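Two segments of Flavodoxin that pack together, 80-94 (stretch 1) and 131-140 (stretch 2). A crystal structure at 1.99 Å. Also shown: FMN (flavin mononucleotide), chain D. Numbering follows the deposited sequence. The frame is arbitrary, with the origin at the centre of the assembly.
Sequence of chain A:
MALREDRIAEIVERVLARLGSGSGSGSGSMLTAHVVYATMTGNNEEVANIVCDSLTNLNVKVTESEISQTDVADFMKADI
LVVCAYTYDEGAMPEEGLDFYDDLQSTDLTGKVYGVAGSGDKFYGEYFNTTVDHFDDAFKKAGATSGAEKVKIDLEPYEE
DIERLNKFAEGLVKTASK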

# COMPACT_ATOMS: atom_id res chain seq x y z
N ILE A 80 7.59 0.49 8.50
CA ILE A 80 7.11 0.93 7.18
C ILE A 80 5.80 0.21 6.90
O ILE A 80 5.73 -1.02 7.04
N LEU A 81 4.76 0.97 6.54
CA LEU A 81 3.42 0.43 6.32
C LEU A 81 2.99 0.69 4.88
O LEU A 81 3.05 1.83 4.41
N VAL A 82 2.52 -0.35 4.19
CA VAL A 82 2.16 -0.28 2.78
C VAL A 82 0.81 -0.97 2.59
O VAL A 82 0.61 -2.09 3.08
N VAL A 83 -0.10 -0.31 1.86
CA VAL A 83 -1.35 -0.92 1.39
C VAL A 83 -1.35 -0.92 -0.14
O VAL A 83 -1.13 0.12 -0.78
N CYS A 84 -1.62 -2.08 -0.73
CA CYS A 84 -1.78 -2.23 -2.17
C CYS A 84 -3.18 -2.78 -2.41
O CYS A 84 -3.45 -3.93 -2.08
N ALA A 85 -4.07 -1.98 -2.99
CA ALA A 85 -5.47 -2.40 -3.07
C ALA A 85 -6.14 -1.88 -4.33
O ALA A 85 -5.83 -0.78 -4.81
N TYR A 86 -7.10 -2.66 -4.83
CA TYR A 86 -7.80 -2.33 -6.06
C TYR A 86 -8.93 -1.34 -5.79
O TYR A 86 -9.28 -1.04 -4.64
N THR A 87 -9.51 -0.85 -6.88
CA THR A 87 -10.72 -0.05 -6.90
C THR A 87 -11.76 -0.78 -7.74
O THR A 87 -11.43 -1.38 -8.77
N TYR A 88 -13.02 -0.75 -7.31
CA TYR A 88 -14.09 -1.49 -7.96
C TYR A 88 -15.29 -0.59 -8.21
O TYR A 88 -15.35 0.54 -7.71
N ASP A 89 -16.23 -1.09 -9.00
CA ASP A 89 -17.57 -0.50 -9.18
C ASP A 89 -17.56 1.02 -9.11
O ASP A 89 -18.23 1.64 -8.29
N GLU A 90 -16.75 1.62 -9.98
CA GLU A 90 -16.72 3.07 -10.13
C GLU A 90 -16.33 3.76 -8.81
O GLU A 90 -17.09 4.53 -8.23
N GLY A 91 -15.11 3.48 -8.36
CA GLY A 91 -14.54 4.17 -7.22
C GLY A 91 -14.70 3.48 -5.88
O GLY A 91 -14.28 4.04 -4.86
N ALA A 92 -15.28 2.29 -5.85
CA ALA A 92 -15.58 1.63 -4.58
C ALA A 92 -14.31 1.06 -3.95
O ALA A 92 -13.42 0.56 -4.64
N MET A 93 -14.23 1.16 -2.63
CA MET A 93 -13.19 0.49 -1.87
C MET A 93 -13.43 -1.02 -1.85
O MET A 93 -14.57 -1.48 -1.93
N PRO A 94 -12.37 -1.82 -1.69
CA PRO A 94 -12.57 -3.26 -1.45
C PRO A 94 -13.38 -3.49 -0.18
O PRO A 94 -13.05 -2.97 0.89
N THR A 131 -9.01 3.98 -4.63
CA THR A 131 -8.71 3.36 -3.34
C THR A 131 -7.34 3.77 -2.83
O THR A 131 -7.13 3.92 -1.62
N VAL A 132 -6.39 3.97 -3.75
CA VAL A 132 -5.07 4.45 -3.37
C VAL A 132 -5.18 5.81 -2.71
O VAL A 132 -4.55 6.06 -1.67
N ASP A 133 -6.00 6.70 -3.27
CA ASP A 133 -6.21 8.02 -2.68
C ASP A 133 -6.85 7.92 -1.31
O ASP A 133 -6.49 8.67 -0.39
N HIS A 134 -7.82 7.01 -1.14
CA HIS A 134 -8.46 6.85 0.17
C HIS A 134 -7.46 6.37 1.22
O HIS A 134 -7.45 6.89 2.35
N PHE A 135 -6.64 5.37 0.89
CA PHE A 135 -5.72 4.87 1.90
C PHE A 135 -4.62 5.88 2.21
O PHE A 135 -4.18 5.97 3.36
N ASP A 136 -4.19 6.64 1.21
CA ASP A 136 -3.21 7.69 1.46
C ASP A 136 -3.79 8.74 2.41
O ASP A 136 -3.12 9.17 3.37
N ASP A 137 -5.03 9.15 2.17
CA ASP A 137 -5.71 10.04 3.12
C ASP A 137 -5.84 9.39 4.50
O ASP A 137 -5.66 10.06 5.52
N ALA A 138 -6.17 8.10 4.56
CA ALA A 138 -6.34 7.48 5.88
C ALA A 138 -5.03 7.51 6.66
O ALA A 138 -5.02 7.77 7.87
N PHE A 139 -3.91 7.21 5.99
CA PHE A 139 -2.62 7.27 6.66
C PHE A 139 -2.33 8.69 7.14
O PHE A 139 -1.74 8.88 8.21
N LYS A 140 -2.73 9.69 6.36
CA LYS A 140 -2.53 11.08 6.75
C LYS A 140 -3.29 11.41 8.03
O LYS A 140 -2.72 11.99 8.96

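A helix laid nearly antiparallel on a β-strand, here at 159°, packs through the residues that recur on one of its faces, and this flavodoxin pair shows the pattern with a polar end and an apolar one. Thr131 (m) points toward stretch 1. Its OG1 donates to Tyr86 O at 2.9 Å and its backbone N donates to Thr87 OG1 at 2.9 Å, while its methyl CG2 lies 3.7 Å from both Ala85 CB and Pro94 CD. One side chain thus serves polar and apolar neighbours together. Val132 (t) points sideways and contributes little. His134 (m) meets the loop: its ND1 is 3.5 Å from Met93 SD, which approaches the ring obliquely. A water 2.8 Å from His134 ND1, and hydrogen-bonded to it, donates to Gly91 O (2.7 Å) and to Thr131 OG1 (2.9 Å), tying loop to helix. Gly91 N in turn donates to FMN O4 at 2.9 Å, so this loop serves helix and flavin alike. Phe135 (m) receives Val83 CG1 over its face, 3.7 Å from the ring centroid, and Met93 CE reaches within 3.7 Å of its CE2. One turn on, Phe139 (m) also meets Val83, whose CG2 lies 3.8 Å from Phe139 CE2 and likewise touches Phe135, and Leu81 CB lies 3.9 Å from Phe139 CE1. Alternation completes the fit: Leu81, Val83 and Ala85 point toward the helix, Val82 and Cys84 away.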

# COMPACT_ATOMS: atom_id res chain seq x y z
CB ILE A 80 8.15 0.63 6.08
CG1 ILE A 80 9.42 1.48 6.30
CG2 ILE A 80 7.56 0.87 4.66
CD1 ILE A 80 10.60 1.08 5.40
CB LEU A 81 2.42 1.06 7.28
CG LEU A 81 2.93 1.09 8.73
CD1 LEU A 81 2.04 1.98 9.58
CD2 LEU A 81 2.99 -0.32 9.27
CB VAL A 82 3.22 -0.93 1.87
CG1 VAL A 82 2.77 -0.91 0.38
CG2 VAL A 82 4.55 -0.21 2.02
CB VAL A 83 -2.59 -0.18 1.92
CG1 VAL A 83 -3.86 -0.82 1.39
CG2 VAL A 83 -2.61 -0.18 3.48
CB CYS A 84 -0.72 -3.17 -2.75
SG CYS A 84 1.02 -2.67 -2.46
CB ALA A 85 -6.27 -1.93 -1.85
CB TYR A 86 -8.37 -3.59 -6.71
CG TYR A 86 -9.42 -4.30 -5.86
CD1 TYR A 86 -10.75 -3.90 -5.88
CD2 TYR A 86 -9.06 -5.37 -5.03
CE1 TYR A 86 -11.72 -4.56 -5.09
CE2 TYR A 86 -10.01 -6.02 -4.24
CZ TYR A 86 -11.33 -5.61 -4.27
OH TYR A 86 -12.27 -6.25 -3.48
CB THR A 87 -10.45 1.35 -7.48
OG1 THR A 87 -9.41 2.00 -6.72
CG2 THR A 87 -11.71 2.19 -7.45
CB TYR A 88 -14.52 -2.71 -7.13
CG TYR A 88 -14.76 -3.96 -7.95
CD1 TYR A 88 -13.77 -4.46 -8.78
CD2 TYR A 88 -15.96 -4.64 -7.87
CE1 TYR A 88 -13.98 -5.60 -9.53
CE2 TYR A 88 -16.19 -5.79 -8.60
CZ TYR A 88 -15.19 -6.26 -9.43
OH TYR A 88 -15.40 -7.41 -10.17
CB ASP A 89 -18.54 -1.06 -8.15
CG ASP A 89 -19.05 -2.42 -8.51
OD1 ASP A 89 -19.81 -2.53 -9.50
OD2 ASP A 89 -18.71 -3.38 -7.79
CB GLU A 90 -18.06 3.59 -10.66
CG GLU A 90 -18.51 2.93 -11.98
CD GLU A 90 -19.13 1.54 -11.79
OE1 GLU A 90 -20.24 1.44 -11.22
OE2 GLU A 90 -18.50 0.54 -12.20
CB ALA A 92 -16.60 0.51 -4.79
CB MET A 93 -13.19 0.98 -0.43
CG MET A 93 -13.10 2.46 -0.30
SD MET A 93 -11.41 2.85 0.08
CE MET A 93 -11.13 1.82 1.51
CB PRO A 94 -11.14 -3.80 -1.31
CG PRO A 94 -10.26 -2.74 -1.93
CD PRO A 94 -10.95 -1.45 -1.66
CB THR A 131 -8.84 1.84 -3.47
OG1 THR A 131 -10.21 1.52 -3.75
CG2 THR A 131 -8.39 1.12 -2.19
CB VAL A 132 -4.15 4.49 -4.61
CG1 VAL A 132 -2.81 5.11 -4.27
CG2 VAL A 132 -3.99 3.08 -5.17
CB ASP A 133 -7.07 8.89 -3.59
CG ASP A 133 -6.45 9.13 -4.94
OD1 ASP A 133 -5.22 9.36 -4.98
OD2 ASP A 133 -7.18 9.08 -5.96
CB HIS A 134 -9.64 5.89 0.07
CG HIS A 134 -10.84 6.51 -0.57
ND1 HIS A 134 -11.53 5.90 -1.59
CD2 HIS A 134 -11.45 7.69 -0.35
CE1 HIS A 134 -12.53 6.67 -1.96
NE2 HIS A 134 -12.51 7.77 -1.22
CB PHE A 135 -5.11 3.53 1.48
CG PHE A 135 -5.94 2.35 1.91
CD1 PHE A 135 -5.87 1.87 3.22
CD2 PHE A 135 -6.83 1.76 1.03
CE1 PHE A 135 -6.64 0.80 3.62
CE2 PHE A 135 -7.61 0.68 1.42
CZ PHE A 135 -7.52 0.20 2.73
CB ASP A 136 -2.76 8.34 0.15
CG ASP A 136 -1.48 9.12 0.32
OD1 ASP A 136 -1.53 10.19 0.94
OD2 ASP A 136 -0.41 8.65 -0.15
CB ASP A 137 -7.09 10.43 2.58
CG ASP A 137 -7.01 11.47 1.46
OD1 ASP A 137 -5.94 12.09 1.28
OD2 ASP A 137 -8.03 11.67 0.78
CB ALA A 138 -6.85 6.05 5.75
CB PHE A 139 -1.51 6.78 5.71
CG PHE A 139 -1.33 5.27 5.70
CD1 PHE A 139 -0.96 4.60 6.86
CD2 PHE A 139 -1.50 4.55 4.52
CE1 PHE A 139 -0.76 3.22 6.84
CE2 PHE A 139 -1.31 3.19 4.50
CZ PHE A 139 -0.94 2.52 5.66
CB LYS A 140 -2.96 12.02 5.63
CG LYS A 140 -2.05 12.04 4.41
CD LYS A 140 -2.24 13.33 3.60
CE LYS A 140 -1.64 13.23 2.20
NZ LYS A 140 -2.63 12.72 1.18
N1 FMN D . -10.40 0.24 -11.56
C2 FMN D . -10.29 1.56 -11.17
O2 FMN D . -9.18 2.08 -11.11
N3 FMN D . -11.41 2.29 -10.85
C4 FMN D . -12.67 1.71 -10.93
O4 FMN D . -13.65 2.39 -10.63
C4A FMN D . -12.80 0.38 -11.33
N5 FMN D . -14.04 -0.22 -11.41
C5A FMN D . -14.12 -1.55 -11.82
C6 FMN D . -15.36 -2.19 -11.92
C7 FMN D . -15.44 -3.52 -12.32
C7M FMN D . -16.77 -4.22 -12.43
C8 FMN D . -14.28 -4.22 -12.64
C8M FMN D . -14.37 -5.66 -13.09
C9 FMN D . -13.04 -3.59 -12.55
C9A FMN D . -12.97 -2.27 -12.13
N10 FMN D . -11.73 -1.67 -12.03
C10 FMN D . -11.65 -0.35 -11.65
C1' FMN D . -10.51 -2.43 -12.43
C2' FMN D . -9.74 -3.17 -11.35
O2' FMN D . -9.38 -2.25 -10.35
C3' FMN D . -8.47 -3.64 -12.05
O3' FMN D . -8.75 -4.65 -13.00
C4' FMN D . -7.43 -4.16 -11.08
O4' FMN D . -6.27 -4.47 -11.81
C5' FMN D . -7.91 -5.43 -10.40
O5' FMN D . -6.97 -5.73 -9.40
P FMN D . -6.89 -7.21 -8.75
O1P FMN D . -6.46 -8.17 -9.84
O2P FMN D . -5.83 -7.15 -7.67
O3P FMN D . -8.24 -7.62 -8.24
O HOH W 1 -12.04 3.77 -3.30